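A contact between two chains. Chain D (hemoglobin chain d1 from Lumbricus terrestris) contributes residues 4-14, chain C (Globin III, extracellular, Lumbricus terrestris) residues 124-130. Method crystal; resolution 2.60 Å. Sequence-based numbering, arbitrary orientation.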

# COMPACT_ATOMS: atom_id res chain seq x y z
N VAL D 4 34.57 -7.21 -3.05
CA VAL D 4 34.09 -7.55 -1.71
C VAL D 4 32.89 -6.72 -1.24
O VAL D 4 31.95 -7.27 -0.65
CB VAL D 4 35.23 -7.42 -0.66
CG1 VAL D 4 34.82 -8.03 0.68
CG2 VAL D 4 36.52 -8.07 -1.16
N THR D 5 32.93 -5.41 -1.48
CA THR D 5 31.83 -4.55 -1.04
C THR D 5 30.56 -4.82 -1.84
O THR D 5 29.45 -4.79 -1.29
CB THR D 5 32.20 -3.05 -1.09
OG1 THR D 5 32.80 -2.74 -2.36
CG2 THR D 5 33.30 -2.74 -0.09
N GLU D 6 30.72 -5.10 -3.13
CA GLU D 6 29.55 -5.31 -3.98
C GLU D 6 28.82 -6.61 -3.67
O GLU D 6 27.59 -6.64 -3.59
CB GLU D 6 29.94 -5.24 -5.45
CG GLU D 6 30.51 -3.90 -5.89
CD GLU D 6 30.89 -3.90 -7.35
OE1 GLU D 6 30.74 -2.84 -8.01
OE2 GLU D 6 31.33 -4.95 -7.86
N SER D 7 29.58 -7.69 -3.49
CA SER D 7 29.00 -8.99 -3.17
C SER D 7 28.27 -8.92 -1.83
O SER D 7 27.22 -9.53 -1.66
CB SER D 7 30.08 -10.07 -3.12
OG SER D 7 30.97 -9.87 -2.03
N LEU D 8 28.85 -8.17 -0.91
CA LEU D 8 28.26 -7.94 0.39
C LEU D 8 26.93 -7.20 0.23
O LEU D 8 25.92 -7.59 0.83
CB LEU D 8 29.24 -7.15 1.26
CG LEU D 8 29.01 -7.11 2.77
CD1 LEU D 8 28.27 -5.84 3.17
CD2 LEU D 8 28.30 -8.35 3.32
N LYS D 9 26.94 -6.16 -0.60
CA LYS D 9 25.75 -5.37 -0.88
C LYS D 9 24.65 -6.23 -1.47
O LYS D 9 23.49 -6.14 -1.06
CB LYS D 9 26.09 -4.25 -1.87
CG LYS D 9 24.99 -3.22 -2.05
CD LYS D 9 24.68 -2.54 -0.72
CE LYS D 9 24.35 -1.07 -0.91
NZ LYS D 9 25.48 -0.31 -1.51
N VAL D 10 25.03 -7.04 -2.45
CA VAL D 10 24.09 -7.92 -3.11
C VAL D 10 23.53 -8.91 -2.11
O VAL D 10 22.32 -9.10 -2.05
CB VAL D 10 24.72 -8.64 -4.31
CG1 VAL D 10 23.85 -9.80 -4.78
CG2 VAL D 10 24.94 -7.65 -5.45
N LYS D 11 24.40 -9.50 -1.29
CA LYS D 11 23.93 -10.44 -0.27
C LYS D 11 22.86 -9.81 0.63
O LYS D 11 21.80 -10.40 0.85
CB LYS D 11 25.10 -10.95 0.59
CG LYS D 11 26.10 -11.85 -0.17
CD LYS D 11 27.21 -12.23 0.81
CE LYS D 11 28.31 -13.04 0.13
NZ LYS D 11 27.89 -14.44 -0.14
N LEU D 12 23.14 -8.60 1.13
CA LEU D 12 22.24 -7.88 2.03
C LEU D 12 20.91 -7.52 1.39
O LEU D 12 19.84 -7.77 1.96
CB LEU D 12 22.92 -6.60 2.51
CG LEU D 12 23.66 -6.61 3.86
CD1 LEU D 12 24.22 -7.99 4.26
CD2 LEU D 12 24.76 -5.55 3.85
N GLN D 13 20.98 -6.95 0.18
CA GLN D 13 19.79 -6.51 -0.54
C GLN D 13 18.94 -7.69 -0.98
O GLN D 13 17.71 -7.60 -1.05
CB GLN D 13 20.16 -5.65 -1.73
CG GLN D 13 20.80 -4.33 -1.34
CD GLN D 13 20.68 -3.27 -2.41
OE1 GLN D 13 20.86 -3.55 -3.60
NE2 GLN D 13 20.39 -2.05 -2.00
N TRP D 14 19.61 -8.80 -1.30
CA TRP D 14 18.92 -10.01 -1.66
C TRP D 14 18.11 -10.53 -0.48
O TRP D 14 16.96 -10.94 -0.65
CB TRP D 14 19.91 -11.07 -2.08
CG TRP D 14 19.27 -12.36 -2.43
CD1 TRP D 14 19.53 -13.57 -1.88
CD2 TRP D 14 18.24 -12.56 -3.40
NE1 TRP D 14 18.75 -14.54 -2.47
CE2 TRP D 14 17.94 -13.94 -3.41
CE3 TRP D 14 17.54 -11.72 -4.29
CZ2 TRP D 14 16.97 -14.51 -4.25
CZ3 TRP D 14 16.58 -12.28 -5.13
CH2 TRP D 14 16.30 -13.66 -5.10
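Chain C 124-130: LPQVLDD

Chain D offers one regular helix, and chain C runs alongside it with a weakly bonded, kinked helical stretch that gives way to loop. From D:Leu8 N to D:Trp14 N, each amide of chain D bonds the carbonyl four residues back, so the face that chain C meets is set by helical repeat: D:Thr5, D:Leu8, D:Lys9, D:Leu12 and D:Gln13. Chain C runs along this face in the same general sense as the helix, with C:Gln126 near D:Thr5 and C:Asp129 near D:Gln13. The closest CA pair is D:Lys9 CA and C:Val127 CA, 5.0 Å apart.

C:Leu124 begins the stretch pointing away and makes no contact. Its work is internal: C:Leu124 O accepts from C:Val127 N at 2.9 Å and from C:Leu128 N at 2.8 Å, holding a compact turn. The CA-to-CB bond of C:Pro125 also points away, and the residue takes part through its backbone, C:Pro125 O accepting a hydrogen bond from D:Lys9 NZ at 2.8 Å. The same ammonium gives a weak bond, D:Lys9 NZ to C:Gln126 O at 3.1 Å, so one ammonium group serves two successive carbonyls.

The CA-to-CB bond of C:Gln126 points sideways; its extended side chain (chi1 m, chi2 t) donates weakly from C:Gln126 NE2 to D:Thr5 OG1 at 3.1 Å, and the N-H...O angle of 125° is far from straight.

C:Val127 has the largest area covered in chain C, although its CA-to-CB bond points away overall. C:Val127 CB rests on D:Leu8 CD1 at 3.5 Å, and C:Val127 CG1 lies 3.9 Å from D:Thr5 CG2. Its carbonyl also faces aliphatic carbon: C:Val127 O is 3.5 Å from D:Lys9 CD and 3.5 Å from D:Leu12 CD2.

At C:Leu128 the backbone opens to phi/psi of -103/119 and the CA-to-CB bond points away, leaving little beyond the approach of C:Leu128 C to D:Lys9 CE at 3.8 Å. C:Asp129 then points back toward the helix. C:Asp129 CB packs 3.6 Å from D:Lys9 CE, and C:Asp129 OD2 accepts from D:Gln13 NE2 at 3.1 Å with a nearly straight angle of 165°, the better aligned of the two side-chain-to-side-chain bonds. The end of C:Asp130 leads away from the contact.

The rule to read here is that a long lysine can both pack and bond: the CA-to-CB bond of D:Lys9 points sideways to chain C, but its end comes nearer, laying methylenes against chain C and ending at backbone carbonyls. The two stretches bury 431 Å², both sides summed, with amide side chains bonding toward both ends and a small apolar patch between.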

# COMPACT_ATOMS: atom_id res chain seq x y z
N LEU C 124 31.60 2.99 2.93
CA LEU C 124 30.39 2.69 3.69
C LEU C 124 29.10 2.63 2.86
O LEU C 124 28.36 1.65 2.98
CB LEU C 124 30.23 3.63 4.90
CG LEU C 124 31.14 3.41 6.11
CD1 LEU C 124 31.21 4.67 6.95
CD2 LEU C 124 30.70 2.21 6.96
N PRO C 125 28.82 3.63 2.02
CA PRO C 125 27.64 3.56 1.17
C PRO C 125 27.68 2.36 0.23
O PRO C 125 26.64 1.94 -0.27
CB PRO C 125 27.68 4.87 0.37
CG PRO C 125 29.05 5.39 0.51
CD PRO C 125 29.56 4.89 1.82
N GLN C 126 28.87 1.82 0.01
CA GLN C 126 29.04 0.65 -0.85
C GLN C 126 28.55 -0.64 -0.18
O GLN C 126 28.26 -1.63 -0.87
CB GLN C 126 30.51 0.50 -1.30
CG GLN C 126 30.96 1.52 -2.36
CD GLN C 126 32.46 1.42 -2.71
OE1 GLN C 126 33.02 2.35 -3.29
NE2 GLN C 126 33.09 0.31 -2.34
N VAL C 127 28.46 -0.64 1.15
CA VAL C 127 27.90 -1.78 1.86
C VAL C 127 26.52 -1.49 2.47
O VAL C 127 25.70 -2.41 2.61
CB VAL C 127 28.88 -2.36 2.90
CG1 VAL C 127 30.20 -2.76 2.22
CG2 VAL C 127 29.16 -1.39 4.04
N LEU C 128 26.25 -0.23 2.82
CA LEU C 128 24.96 0.16 3.41
C LEU C 128 24.09 0.83 2.36
O LEU C 128 24.48 1.87 1.83
CB LEU C 128 25.17 1.13 4.57
CG LEU C 128 26.28 0.77 5.56
CD1 LEU C 128 26.56 1.94 6.50
CD2 LEU C 128 25.87 -0.46 6.33
N ASP C 129 22.93 0.26 2.06
CA ASP C 129 22.06 0.92 1.09
C ASP C 129 21.27 2.06 1.73
O ASP C 129 20.46 2.72 1.07
CB ASP C 129 21.14 -0.08 0.36
CG ASP C 129 20.18 -0.81 1.29
OD1 ASP C 129 20.06 -0.43 2.48
OD2 ASP C 129 19.50 -1.78 0.91
N ASP C 130 21.53 2.29 3.01
CA ASP C 130 20.96 3.44 3.70
C ASP C 130 22.08 4.22 4.39
O ASP C 130 22.66 3.74 5.37
CB ASP C 130 19.91 2.98 4.69
CG ASP C 130 19.04 4.11 5.19
OD1 ASP C 130 18.49 3.98 6.31
OD2 ASP C 130 18.83 5.16 4.55